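Local coordinates for uncharacterized protein (PDB 4JPQ) that is of unknown function but probably binds carbohydrate, at residues S164-Q168 with H169-S173. Numbering follows the deposited sequence.
With SO4 (sulfate ion), chain F.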
ATOM      1  N   SER A 164      14.426  -0.542  -7.183  1.00 54.35           N
ATOM      2  CA  SER A 164      14.575  -1.724  -8.058  1.00 49.32           C
ATOM      3  C   SER A 164      13.328  -2.602  -8.145  1.00 50.21           C
ATOM      4  O   SER A 164      13.185  -3.346  -9.110  1.00 51.30           O
ATOM      5  CB  SER A 164      15.753  -2.585  -7.606  1.00 52.51           C
ATOM      6  OG  SER A 164      15.604  -2.976  -6.249  1.00 53.80           O
ATOM      7  N   ALA A 165      12.436  -2.540  -7.147  1.00 53.17           N
ATOM      8  CA  ALA A 165      11.162  -3.301  -7.190  1.00 51.90           C
ATOM      9  C   ALA A 165      10.191  -2.813  -8.264  1.00 54.72           C
ATOM     10  O   ALA A 165       9.208  -3.503  -8.532  1.00 60.59           O
ATOM     11  CB  ALA A 165      10.470  -3.314  -5.850  1.00 55.92           C
ATOM     12  N   PHE A 166      10.428  -1.642  -8.869  1.00 56.30           N
ATOM     13  CA  PHE A 166       9.650  -1.217 -10.036  1.00 62.91           C
ATOM     14  C   PHE A 166      10.238  -2.011 -11.218  1.00 70.36           C
ATOM     15  O   PHE A 166      10.921  -1.473 -12.098  1.00 76.23           O
ATOM     16  CB  PHE A 166       9.750   0.291 -10.237  1.00 64.45           C
ATOM     17  CG  PHE A 166       9.126   1.098  -9.129  1.00 54.98           C
ATOM     18  CD1 PHE A 166       7.800   0.894  -8.769  1.00 57.06           C
ATOM     19  CD2 PHE A 166       9.831   2.114  -8.500  1.00 55.59           C
ATOM     20  CE1 PHE A 166       7.209   1.648  -7.762  1.00 61.36           C
ATOM     21  CE2 PHE A 166       9.241   2.892  -7.515  1.00 60.61           C
ATOM     22  CZ  PHE A 166       7.929   2.653  -7.135  1.00 60.48           C
ATOM     23  N   PHE A 167       9.892  -3.297 -11.236  1.00 65.63           N
ATOM     24  CA  PHE A 167      10.507  -4.309 -12.113  1.00 62.77           C
ATOM     25  C   PHE A 167      10.389  -4.150 -13.622  1.00 64.62           C
ATOM     26  O   PHE A 167      11.131  -4.811 -14.354  1.00 68.39           O
ATOM     27  CB  PHE A 167      10.133  -5.742 -11.666  1.00 62.05           C
ATOM     28  CG  PHE A 167       8.684  -6.125 -11.860  1.00 58.43           C
ATOM     29  CD1 PHE A 167       7.726  -5.833 -10.898  1.00 54.69           C
ATOM     30  CD2 PHE A 167       8.295  -6.848 -12.983  1.00 64.26           C
ATOM     31  CE1 PHE A 167       6.398  -6.206 -11.074  1.00 54.91           C
ATOM     32  CE2 PHE A 167       6.969  -7.235 -13.166  1.00 67.28           C
ATOM     33  CZ  PHE A 167       6.017  -6.907 -12.209  1.00 60.21           C
ATOM     34  N   GLN A 168       9.462  -3.300 -14.068  1.00 64.18           N
ATOM     35  CA  GLN A 168       9.302  -2.957 -15.483  1.00 67.32           C
ATOM     36  C   GLN A 168       9.943  -1.596 -15.846  1.00 66.44           C
ATOM     37  O   GLN A 168       9.713  -1.097 -16.949  1.00 68.04           O
ATOM     38  CB  GLN A 168       7.821  -2.944 -15.862  1.00 72.88           C
ATOM     39  CG  GLN A 168       7.096  -4.272 -15.680  1.00 75.03           C
ATOM     40  CD  GLN A 168       5.605  -4.174 -15.986  1.00 80.96           C
ATOM     41  OE1 GLN A 168       4.984  -3.121 -15.812  1.00 92.67           O
ATOM     42  NE2 GLN A 168       5.024  -5.273 -16.444  1.00 78.10           N
ATOM     43  N   HIS A 169      10.753  -1.015 -14.947  1.00 70.08           N
ATOM     44  CA  HIS A 169      11.436   0.285 -15.167  1.00 68.67           C
ATOM     45  C   HIS A 169      12.875   0.286 -14.662  1.00 68.95           C
ATOM     46  O   HIS A 169      13.279  -0.614 -13.924  1.00 73.37           O
ATOM     47  CB  HIS A 169      10.673   1.414 -14.444  1.00 62.79           C
ATOM     48  CG  HIS A 169       9.299   1.671 -14.982  1.00 59.29           C
ATOM     49  ND1 HIS A 169       8.200   0.937 -14.600  1.00 57.49           N
ATOM     50  CD2 HIS A 169       8.847   2.580 -15.875  1.00 59.93           C
ATOM     51  CE1 HIS A 169       7.131   1.375 -15.241  1.00 57.97           C
ATOM     52  NE2 HIS A 169       7.498   2.373 -16.019  1.00 59.09           N
ATOM     53  N   SER A 170      13.629   1.308 -15.073  1.00 75.04           N
ATOM     54  CA  SER A 170      15.006   1.532 -14.628  1.00 77.07           C
ATOM     55  C   SER A 170      15.004   2.822 -13.819  1.00 76.70           C
ATOM     56  O   SER A 170      15.602   3.816 -14.213  1.00 93.78           O
ATOM     57  CB  SER A 170      15.955   1.620 -15.822  1.00 79.04           C
ATOM     58  OG  SER A 170      16.026   0.374 -16.476  1.00 86.86           O
ATOM     59  N   VAL A 171      14.304   2.796 -12.691  1.00 70.79           N
ATOM     60  CA  VAL A 171      14.185   3.969 -11.816  1.00 76.01           C
ATOM     61  C   VAL A 171      15.463   3.992 -10.976  1.00 76.75           C
ATOM     62  O   VAL A 171      15.797   3.003 -10.314  1.00 72.76           O
ATOM     63  CB  VAL A 171      12.901   3.944 -10.938  1.00 75.19           C
ATOM     64  CG1 VAL A 171      12.718   5.269 -10.208  1.00 69.26           C
ATOM     65  CG2 VAL A 171      11.669   3.699 -11.791  1.00 85.71           C
ATOM     66  N   GLY A 172      16.177   5.115 -11.027  1.00 84.84           N
ATOM     67  CA  GLY A 172      17.463   5.278 -10.347  1.00 89.01           C
ATOM     68  C   GLY A 172      17.362   5.754  -8.917  1.00 85.67           C
ATOM     69  O   GLY A 172      17.743   5.029  -8.000  1.00 86.25           O
ATOM     70  N   SER A 173      16.839   6.972  -8.748  1.00 78.74           N
ATOM     71  CA  SER A 173      16.735   7.632  -7.448  1.00 75.45           C
ATOM     72  C   SER A 173      15.437   8.428  -7.306  1.00 74.10           C
ATOM     73  O   SER A 173      15.043   9.136  -8.217  1.00 78.38           O
ATOM     74  CB  SER A 173      17.921   8.577  -7.255  1.00 71.39           C
ATOM     75  OG  SER A 173      17.825   9.273  -6.018  1.00 72.79           O
TER
HETATM   76  S   SO4 F 304      16.137   7.855 -12.745  1.00158.23           S
HETATM   77  O1  SO4 F 304      14.846   8.003 -13.461  1.00151.43           O
HETATM   78  O2  SO4 F 304      16.810   6.615 -13.196  1.00177.96           O
HETATM   79  O3  SO4 F 304      17.034   8.994 -13.026  1.00100.06           O
HETATM   80  O4  SO4 F 304      15.894   7.804 -11.286  1.00182.09           O
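H169 N donates to F166 O at 2.9 Å (N-H...O angle 150°) and closes the turn from F166 to H169. The H169 side chain then folds back against the peptide that precedes it. CG lies beside the backbone N, anti to the carbonyl carbon (chi1 -65°), and this brings the ring near Q168. H169 CB starts beside the Q168 carbonyl, to which the chain ties it. CG and ND1 follow over the same peptide group. Q168 O lies over one face of the H169 ring, 3.4 Å from H169 CG. CD2 and CE1 sit farther off, and H169 NE2 is farthest from Q168 O, at 4.2 Å. ND1 is hydrogen-bonded to Y103 OH, a hydroxyl that also bonds Q168 N. The Y103 ring meets both F166 and H169. An alanine in place of H169 would probably leave Y103 OH without one of its partners and uncover the Q168 peptide. Deeper in, the buried side chains of F166 and V171 cross obliquely, with F166 CD2 4.1 Å from V171 CG2. Farther along, G172 N and S173 N both bond O4 of a sulfate, probably from the crystallisation liquor; S173 N lies 2.8 Å from O4. F166 to H169 form a type I beta turn, and F166 is also the centre of an inverse gamma turn, in the loop joining strands 152-162 and 178-186 of this carbohydrate-binding family 9 domain.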